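Exopolygalacturonase (Yersinia enterocolitica, PDB 2UVF) hydrolyses galacturonan chains of pectin from their ends as a family 28 glycoside hydrolase, probably releasing digalacturonic acid in the periplasm. Local coordinates at residues I165-G168 with K169-N172; A175-Q178 with A179-C183; N298-V301 with H302-G305; E413-Q416 with E417-P420. All coordinates share one frame; numbering follows the deposited sequence.

Interaction 1. Residues I165-G168 with K169-N172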
loop_
_atom_site.group_PDB
_atom_site.type_symbol
_atom_site.label_atom_id
_atom_site.label_comp_id
_atom_site.label_asym_id
_atom_site.label_seq_id
_atom_site.Cartn_x
_atom_site.Cartn_y
_atom_site.Cartn_z
ATOM N N ILE A 165 -29.243 12.026 -1.896
ATOM C CA ILE A 165 -29.664 12.650 -0.654
ATOM C C ILE A 165 -29.148 11.884 0.570
ATOM O O ILE A 165 -29.148 10.651 0.595
ATOM C CB ILE A 165 -31.215 12.844 -0.633
ATOM C CG1 ILE A 165 -31.687 13.446 0.699
ATOM C CG2 ILE A 165 -31.930 11.549 -1.029
ATOM C CD1 ILE A 165 -33.146 13.230 1.002
ATOM N N ASP A 166 -28.693 12.638 1.570
ATOM C CA ASP A 166 -28.290 12.088 2.858
ATOM C C ASP A 166 -29.520 11.759 3.706
ATOM O O ASP A 166 -30.107 12.647 4.341
ATOM C CB ASP A 166 -27.363 13.082 3.580
ATOM C CG ASP A 166 -27.227 12.808 5.091
ATOM O OD1 ASP A 166 -27.179 13.801 5.857
ATOM O OD2 ASP A 166 -27.163 11.625 5.515
ATOM N N ASP A 167 -29.921 10.488 3.692
ATOM C CA ASP A 167 -30.904 9.978 4.670
ATOM C C ASP A 167 -30.344 8.767 5.443
ATOM O O ASP A 167 -29.555 8.993 6.348
ATOM C CB ASP A 167 -32.340 9.810 4.109
ATOM C CG ASP A 167 -32.388 9.715 2.575
ATOM O OD1 ASP A 167 -31.354 9.375 1.954
ATOM O OD2 ASP A 167 -33.471 9.976 1.995
ATOM N N GLY A 168 -30.674 7.509 5.129
ATOM C CA GLY A 168 -31.584 7.068 4.074
ATOM C C GLY A 168 -32.868 6.517 4.668
ATOM O O GLY A 168 -33.257 6.919 5.768
ATOM N N LYS A 169 -33.514 5.557 4.003
ATOM C CA LYS A 169 -32.919 4.738 2.941
ATOM C C LYS A 169 -33.190 5.183 1.510
ATOM O O LYS A 169 -33.994 4.573 0.806
ATOM C CB LYS A 169 -33.328 3.258 3.113
ATOM C CG LYS A 169 -34.821 3.016 3.421
ATOM C CD LYS A 169 -35.059 1.655 4.076
ATOM C CE LYS A 169 -34.277 1.487 5.379
ATOM N NZ LYS A 169 -34.505 2.601 6.346
ATOM N N THR A 170 -32.523 6.247 1.079
ATOM C CA THR A 170 -32.365 6.469 -0.348
ATOM C C THR A 170 -31.063 5.768 -0.737
ATOM O O THR A 170 -29.986 6.117 -0.244
ATOM C CB THR A 170 -32.335 7.964 -0.729
ATOM O OG1 THR A 170 -33.554 8.591 -0.312
ATOM C CG2 THR A 170 -32.177 8.147 -2.243
ATOM N N LEU A 171 -31.184 4.743 -1.579
ATOM C CA LEU A 171 -30.031 4.152 -2.247
ATOM C C LEU A 171 -29.667 5.062 -3.426
ATOM O O LEU A 171 -30.499 5.336 -4.301
ATOM C CB LEU A 171 -30.344 2.724 -2.705
ATOM C CG LEU A 171 -29.310 2.003 -3.573
ATOM C CD1 LEU A 171 -28.112 1.526 -2.748
ATOM C CD2 LEU A 171 -29.971 0.838 -4.302
ATOM N N ASN A 172 -28.429 5.541 -3.435
ATOM C CA ASN A 172 -28.021 6.592 -4.361
ATOM C C ASN A 172 -27.236 6.118 -5.580
ATOM O O ASN A 172 -26.729 6.952 -6.332
ATOM C CB ASN A 172 -27.215 7.663 -3.613
ATOM C CG ASN A 172 -28.047 8.421 -2.602
ATOM O OD1 ASN A 172 -28.863 9.269 -2.964
ATOM N ND2 ASN A 172 -27.837 8.128 -1.324
HETATM O O HOH W 1 -28.469 8.316 1.263
#

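Interaction 2. Residues A175-Q178 with A179-C183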
loop_
_atom_site.group_PDB
_atom_site.type_symbol
_atom_site.label_atom_id
_atom_site.label_comp_id
_atom_site.label_asym_id
_atom_site.label_seq_id
_atom_site.Cartn_x
_atom_site.Cartn_y
_atom_site.Cartn_z
ATOM N N ALA A 175 -28.429 7.945 -8.756
ATOM C CA ALA A 175 -28.058 9.358 -8.707
ATOM C C ALA A 175 -26.564 9.563 -8.973
ATOM O O ALA A 175 -26.187 10.330 -9.871
ATOM C CB ALA A 175 -28.445 9.946 -7.367
ATOM N N ILE A 176 -25.722 8.862 -8.205
ATOM C CA ILE A 176 -24.260 8.957 -8.334
ATOM C C ILE A 176 -23.775 8.496 -9.713
ATOM O O ILE A 176 -22.923 9.143 -10.321
ATOM C CB ILE A 176 -23.518 8.186 -7.198
ATOM C CG1 ILE A 176 -23.835 8.810 -5.831
ATOM C CG2 ILE A 176 -21.999 8.194 -7.430
ATOM C CD1 ILE A 176 -23.722 7.863 -4.662
ATOM N N GLN A 177 -24.327 7.387 -10.198
ATOM C CA GLN A 177 -24.009 6.883 -11.539
ATOM C C GLN A 177 -24.431 7.864 -12.622
ATOM O O GLN A 177 -23.682 8.101 -13.562
ATOM C CB GLN A 177 -24.676 5.533 -11.781
ATOM C CG GLN A 177 -24.047 4.755 -12.903
ATOM C CD GLN A 177 -22.692 4.224 -12.522
ATOM O OE1 GLN A 177 -21.665 4.695 -13.023
ATOM N NE2 GLN A 177 -22.676 3.248 -11.610
ATOM N N GLN A 178 -25.631 8.426 -12.471
ATOM C CA GLN A 178 -26.158 9.467 -13.354
ATOM C C GLN A 178 -25.153 10.617 -13.449
ATOM O O GLN A 178 -24.827 11.075 -14.557
ATOM C CB GLN A 178 -27.504 9.973 -12.815
ATOM C CG GLN A 178 -28.658 9.952 -13.798
ATOM C CD GLN A 178 -29.895 9.286 -13.207
ATOM O OE1 GLN A 178 -30.158 8.112 -13.478
ATOM N NE2 GLN A 178 -30.643 10.021 -12.378
ATOM N N ALA A 179 -24.647 11.054 -12.287
ATOM C CA ALA A 179 -23.662 12.144 -12.208
ATOM C C ALA A 179 -22.337 11.828 -12.903
ATOM O O ALA A 179 -21.799 12.677 -13.613
ATOM C CB ALA A 179 -23.428 12.572 -10.750
ATOM N N ILE A 180 -21.818 10.613 -12.703
ATOM C CA ILE A 180 -20.598 10.165 -13.401
ATOM C C ILE A 180 -20.850 10.023 -14.904
ATOM O O ILE A 180 -19.985 10.362 -15.713
ATOM C CB ILE A 180 -20.031 8.824 -12.840
ATOM C CG1 ILE A 180 -19.647 8.958 -11.359
ATOM C CG2 ILE A 180 -18.820 8.369 -13.654
ATOM C CD1 ILE A 180 -19.619 7.634 -10.605
ATOM N N ASP A 181 -22.027 9.513 -15.270
ATOM C CA ASP A 181 -22.401 9.351 -16.680
ATOM C C ASP A 181 -22.431 10.703 -17.400
ATOM O O ASP A 181 -21.856 10.848 -18.479
ATOM C CB ASP A 181 -23.750 8.632 -16.820
ATOM C CG ASP A 181 -23.656 7.138 -16.568
ATOM O OD1 ASP A 181 -22.577 6.546 -16.793
ATOM O OD2 ASP A 181 -24.678 6.546 -16.151
ATOM N N SER A 182 -23.071 11.691 -16.774
ATOM C CA SER A 182 -23.192 13.043 -17.332
ATOM C C SER A 182 -21.905 13.848 -17.180
ATOM O O SER A 182 -21.946 15.029 -16.820
ATOM C CB SER A 182 -24.345 13.793 -16.658
ATOM O OG SER A 182 -23.911 14.463 -15.484
ATOM N N CYS A 183 -20.770 13.212 -17.466
ATOM C CA CYS A 183 -19.465 13.798 -17.165
ATOM C C CYS A 183 -18.648 14.050 -18.436
ATOM O O CYS A 183 -18.321 13.109 -19.167
ATOM C CB CYS A 183 -18.692 12.876 -16.212
ATOM S SG CYS A 183 -18.080 13.643 -14.676
#

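Interaction 3. Residues N298-V301 with H302-G305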
loop_
_atom_site.group_PDB
_atom_site.type_symbol
_atom_site.label_atom_id
_atom_site.label_comp_id
_atom_site.label_asym_id
_atom_site.label_seq_id
_atom_site.Cartn_x
_atom_site.Cartn_y
_atom_site.Cartn_z
ATOM N N ASN A 298 -14.505 -17.834 7.904
ATOM C CA ASN A 298 -15.631 -18.257 7.062
ATOM C C ASN A 298 -16.810 -18.801 7.845
ATOM O O ASN A 298 -17.943 -18.515 7.504
ATOM C CB ASN A 298 -15.254 -19.101 5.810
ATOM C CG ASN A 298 -14.410 -20.324 6.104
ATOM O OD1 ASN A 298 -14.538 -20.974 7.125
ATOM N ND2 ASN A 298 -13.566 -20.664 5.158
ATOM N N SER A 299 -16.523 -19.483 8.951
ATOM C CA SER A 299 -17.534 -20.127 9.786
ATOM C C SER A 299 -18.229 -19.185 10.765
ATOM O O SER A 299 -19.213 -19.577 11.395
ATOM C CB SER A 299 -16.899 -21.278 10.560
ATOM O OG SER A 299 -15.909 -20.806 11.463
ATOM N N LYS A 300 -17.708 -17.956 10.887
ATOM C CA LYS A 300 -18.243 -16.944 11.800
ATOM C C LYS A 300 -18.861 -15.718 11.100
ATOM O O LYS A 300 -19.428 -14.860 11.769
ATOM C CB LYS A 300 -17.171 -16.494 12.813
ATOM C CG LYS A 300 -16.754 -17.555 13.856
ATOM C CD LYS A 300 -17.897 -17.930 14.823
ATOM C CE LYS A 300 -17.573 -19.222 15.592
ATOM N NZ LYS A 300 -18.583 -19.609 16.659
ATOM N N VAL A 301 -18.760 -15.636 9.772
ATOM C CA VAL A 301 -19.276 -14.486 9.008
ATOM C C VAL A 301 -20.802 -14.272 9.193
ATOM O O VAL A 301 -21.302 -13.153 9.128
ATOM C CB VAL A 301 -18.883 -14.573 7.480
ATOM C CG1 VAL A 301 -19.645 -15.704 6.757
ATOM C CG2 VAL A 301 -19.069 -13.237 6.778
ATOM N N HIS A 302 -21.520 -15.366 9.419
ATOM C CA HIS A 302 -22.941 -15.323 9.706
ATOM C C HIS A 302 -23.237 -14.492 10.972
ATOM O O HIS A 302 -24.313 -13.913 11.091
ATOM C CB HIS A 302 -23.510 -16.745 9.793
ATOM C CG HIS A 302 -23.100 -17.494 11.022
ATOM N ND1 HIS A 302 -21.982 -18.303 11.067
ATOM C CD2 HIS A 302 -23.658 -17.554 12.254
ATOM C CE1 HIS A 302 -21.877 -18.832 12.276
ATOM N NE2 HIS A 302 -22.880 -18.390 13.015
ATOM N N GLU A 303 -22.268 -14.426 11.888
ATOM C CA GLU A 303 -22.337 -13.561 13.081
ATOM C C GLU A 303 -21.732 -12.150 12.885
ATOM O O GLU A 303 -22.246 -11.173 13.424
ATOM C CB GLU A 303 -21.602 -14.219 14.248
ATOM C CG GLU A 303 -22.152 -15.545 14.743
ATOM C CD GLU A 303 -21.144 -16.269 15.627
ATOM O OE1 GLU A 303 -20.148 -15.617 16.046
ATOM O OE2 GLU A 303 -21.330 -17.486 15.897
ATOM N N ASP A 304 -20.648 -12.051 12.118
ATOM C CA ASP A 304 -19.805 -10.839 12.125
ATOM C C ASP A 304 -20.051 -9.841 10.999
ATOM O O ASP A 304 -19.788 -8.650 11.156
ATOM C CB ASP A 304 -18.325 -11.217 12.128
ATOM C CG ASP A 304 -17.951 -12.103 13.272
ATOM O OD1 ASP A 304 -18.525 -11.974 14.360
ATOM O OD2 ASP A 304 -17.054 -12.940 13.097
ATOM N N GLY A 305 -20.541 -10.318 9.862
ATOM C CA GLY A 305 -20.595 -9.485 8.671
ATOM C C GLY A 305 -21.818 -8.612 8.611
ATOM O O GLY A 305 -22.754 -8.775 9.386
#

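Interaction 4. Residues E413-Q416 with E417-P420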
loop_
_atom_site.group_PDB
_atom_site.type_symbol
_atom_site.label_atom_id
_atom_site.label_comp_id
_atom_site.label_asym_id
_atom_site.label_seq_id
_atom_site.Cartn_x
_atom_site.Cartn_y
_atom_site.Cartn_z
ATOM N N GLU A 413 2.027 -21.238 -13.922
ATOM C CA GLU A 413 2.615 -21.230 -15.265
ATOM C C GLU A 413 2.016 -20.192 -16.203
ATOM O O GLU A 413 2.734 -19.620 -17.022
ATOM C CB GLU A 413 2.538 -22.630 -15.897
ATOM C CG GLU A 413 3.625 -22.924 -16.936
ATOM C CD GLU A 413 5.062 -22.897 -16.370
ATOM O OE1 GLU A 413 5.241 -23.042 -15.145
ATOM O OE2 GLU A 413 6.022 -22.747 -17.161
ATOM N N LYS A 414 0.707 -19.963 -16.094
ATOM C CA LYS A 414 0.003 -19.015 -16.970
ATOM C C LYS A 414 0.296 -17.545 -16.649
ATOM O O LYS A 414 -0.198 -16.655 -17.345
ATOM C CB LYS A 414 -1.513 -19.238 -16.893
ATOM C CG LYS A 414 -1.999 -20.631 -17.228
ATOM C CD LYS A 414 -2.477 -20.735 -18.661
ATOM C CE LYS A 414 -3.342 -21.974 -18.855
ATOM N NZ LYS A 414 -4.020 -21.948 -20.182
ATOM N N ALA A 415 1.084 -17.303 -15.598
ATOM C CA ALA A 415 1.290 -15.958 -15.034
ATOM C C ALA A 415 1.792 -14.903 -16.021
ATOM O O ALA A 415 1.271 -13.782 -16.049
ATOM C CB ALA A 415 2.195 -16.021 -13.807
ATOM N N GLN A 416 2.781 -15.266 -16.832
ATOM C CA GLN A 416 3.392 -14.341 -17.815
ATOM C C GLN A 416 2.473 -13.863 -18.970
ATOM O O GLN A 416 2.887 -13.031 -19.785
ATOM C CB GLN A 416 4.751 -14.877 -18.333
ATOM C CG GLN A 416 4.710 -16.250 -19.015
ATOM C CD GLN A 416 4.675 -17.427 -18.037
ATOM O OE1 GLN A 416 4.112 -17.330 -16.944
ATOM N NE2 GLN A 416 5.271 -18.552 -18.439
ATOM N N GLU A 417 1.237 -14.369 -19.029
ATOM C CA GLU A 417 0.170 -13.752 -19.860
ATOM C C GLU A 417 -0.034 -12.266 -19.495
ATOM O O GLU A 417 -0.795 -11.536 -20.151
ATOM C CB GLU A 417 -1.164 -14.512 -19.698
ATOM C CG GLU A 417 -1.208 -15.897 -20.379
ATOM C CD GLU A 417 -2.467 -16.716 -20.035
ATOM O OE1 GLU A 417 -2.408 -17.965 -20.156
ATOM O OE2 GLU A 417 -3.507 -16.122 -19.656
ATOM N N GLN A 418 0.667 -11.840 -18.440
ATOM C CA GLN A 418 0.509 -10.522 -17.817
ATOM C C GLN A 418 1.885 -9.922 -17.487
ATOM O O GLN A 418 2.868 -10.642 -17.300
ATOM C CB GLN A 418 -0.345 -10.631 -16.532
ATOM C CG GLN A 418 -1.098 -11.980 -16.354
ATOM C CD GLN A 418 -1.543 -12.235 -14.920
ATOM O OE1 GLN A 418 -2.376 -11.491 -14.381
ATOM N NE2 GLN A 418 -1.007 -13.290 -14.301
ATOM N N GLU A 419 1.926 -8.594 -17.444
ATOM C CA GLU A 419 3.095 -7.803 -17.039
ATOM C C GLU A 419 3.687 -8.217 -15.700
ATOM O O GLU A 419 2.963 -8.635 -14.803
ATOM C CB GLU A 419 2.630 -6.385 -16.806
ATOM C CG GLU A 419 2.754 -5.403 -17.921
ATOM C CD GLU A 419 2.097 -4.109 -17.509
ATOM O OE1 GLU A 419 2.159 -3.137 -18.280
ATOM O OE2 GLU A 419 1.500 -4.080 -16.398
ATOM N N PRO A 420 5.009 -8.046 -15.526
ATOM C CA PRO A 420 5.468 -8.170 -14.154
ATOM C C PRO A 420 4.972 -6.965 -13.318
ATOM O O PRO A 420 4.674 -5.898 -13.885
ATOM C CB PRO A 420 6.988 -8.189 -14.301
ATOM C CG PRO A 420 7.257 -7.450 -15.540
ATOM C CD PRO A 420 6.115 -7.749 -16.456
#

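Interaction 1. Residues I165-G168 with K169-N172
Thr170 lays its side chain against both Asp167 and Ile165. Its hydroxyl gives a hydrogen bond from OG1 to Asp167 OD2 at 2.7 Å, meeting the carboxylate on its syn side, 26° out of the plane. The other carboxylate oxygen receives a weak bond from the backbone, Thr170 N to Asp167 OD1 at 3.5 Å, so one acid spans the hydroxyl and the amide of a single residue. With its methyl group anti to the backbone N, Thr170 brings CG2 to 3.6 Å from Ile165 CG2, and the two side chains cross at about a right angle. A beta-branched residue thus serves a polar and an apolar neighbour at once. Farther along, Ile165 N donates to Asn172 OD1 at 3.0 Å from above the carbonyl plane. Asn172 ND2 has a water, at 2.7 Å, and Lys197 O of strand 194-202 as its main partners; its weak approach to Ile165 O can at most share one of these hydrogens. The water also lies beside Ile165 O and Thr170 O. The whole is a surface loop cross-linked by polar side chains, joining strand 156-158 to helix 173-181, with Asn172 at the helix N-cap position, near the start of the pectate lyase-like beta-helix.

Interaction 2. Residues A175-Q178 with A179-C183
Gln177 O takes the shortest sound bond of this contact, from Asp181 N at 2.8 Å, with an N-H...O angle of 157°. The same i to i+4 pattern is repeated by Ala179 N to Ala175 O, Ile180 N to Ile176 O at 3.0 Å and Ser182 N to Gln178 O at 2.9 Å, the ladder of an alpha-helix in its last turns. On the buried side, Ile180 CD1 comes to 4.0 Å from Ile176 CG2, the two side chains crossing at a slant. Both isoleucines place CG1 beside the backbone N, anti to the carbonyl carbon; in Ile180 this brings CG1 to 3.4 Å from Ile176 O, packing the branch against the helix backbone. Ile176 also rests on Ser198 and Leu201 of strand 194-202, and Ala179, with only a methyl group, lies against Val189 of strand 187-191. On the exposed flank the Asp181 carboxylate lies beside the preceding turn, with OD2 3.8 Å from Gln177 CG. Beyond the last turn, Cys183 forms a disulfide with Cys187, and Lys204 NZ bonds Ile180 O. A lysine beside carbonyls at the C-terminal end of a helix would be expected to offset the negative end of its dipole, while aliphatic branches meet the beta-helix and the carboxylate of Asp181 stays outside.

Interaction 3. Residues N298-V301 with H302-G305
From Lys300 the chain turns into the short helix 301-304, and Gly305 leaves helical geometry directly after it, all within one of the loop excursions of the family 28 beta-helix. Lys300 O accepts two backbone bonds in this turn. Asp304 N comes in the carbonyl plane at 3.1 Å, whereas Glu303 N stands 51° above that plane, 2.9 Å from Lys300 O, so the oxygen is shared between an i+4 and an i+3 donor. Gly305 N then bonds Val301 O at 3.0 Å with an N-H...O angle of 161°, closing the next turn. On the outer surface Lys300 and Glu303 lie side by side and point the same way. The lysine chain bends at chi2 (-66°), which swings its methylene groups alongside the extended glutamate: CD passes 3.5 Å from Glu303 OE1, and NZ forms a long salt bridge with Glu303 OE2 at 3.6 Å. Long flexible chains of opposite charge suit this exposed position, where aliphatic and ionic contacts can be made together. The inner side is apolar, with Val301 packing on Trp274, Tyr326 and Val312, a compact branched residue between a loop and two following helices. The strongest polar partner of Asp304 is Ser296, whose OG bonds OD2, and this ties the end of the short helix back to the loop before it. The beta-carbon of Lys300 fits against the same carboxylate, with Lys300 CB 3.6 Å from Asp304 OD2.

Interaction 4. Residues E413-Q416 with E417-P420
Gln418 folds its side chain back over the carbonyl of Ala415, and this is the tight part of the contact. Its NE2 donates to Ala415 O at 2.9 Å, in the carbonyl plane and on a lone pair, with an N-H...O angle of 143°. The first torsion, chi1 -13°, nearly eclipses CG with the backbone N and carries the chain toward that oxygen; CG itself lies only 3.0 Å from Ala415 O. A glutamine suits this buried place because its amide can reach a carbonyl at a turn and still offer a second N-H, here in a weak bond to Tyr235 OH. Ala415 is buried too, its small methyl group 4.2 Å from Gln418 NE2. Between these residues the backbone makes a short 3-10 turn, in which Glu417 N bonds Lys414 O at 3.2 Å. The turn belongs to the loop joining strands 405-408 and 421-427 of the right-handed parallel beta-helix, and the Gln418 side chain lies about 10 Å from bound galacturonic acid, near the pocket without being among the residues that line it. The solvent side is looser. There Lys414 and Glu417 run side by side in the same direction, and the lysine's methylene groups meet the glutamate's carboxylate, with Lys414 CD 3.1 Å from Glu417 OE1. The charged ends stay apart, Lys414 NZ lying 4.3 Å from Glu417 OE1, so any attraction between the opposite charges is probably modest. Both chains are exposed, and Glu417 also rests on Pro234.

The four contacts follow one another along the chain; none nests in or crosses another. Interaction 1 closes the loop after strand 156-158, and interaction 2 begins shortly afterwards on helix 173-181, which leads to strand 187-191; their centres are 16 Å apart, and together they lie at the N-terminal end of the beta-helix. Interaction 3 shapes the turn between strand 289-293 and helix 307-317, about 27 Å from interaction 1 between centres. Interaction 4 closes a turn between strands 405-408 and 421-427, near the sugar-binding pocket and about 35 Å, between centres, from both interactions 2 and 3. Each shapes a connection between strands of the solenoid.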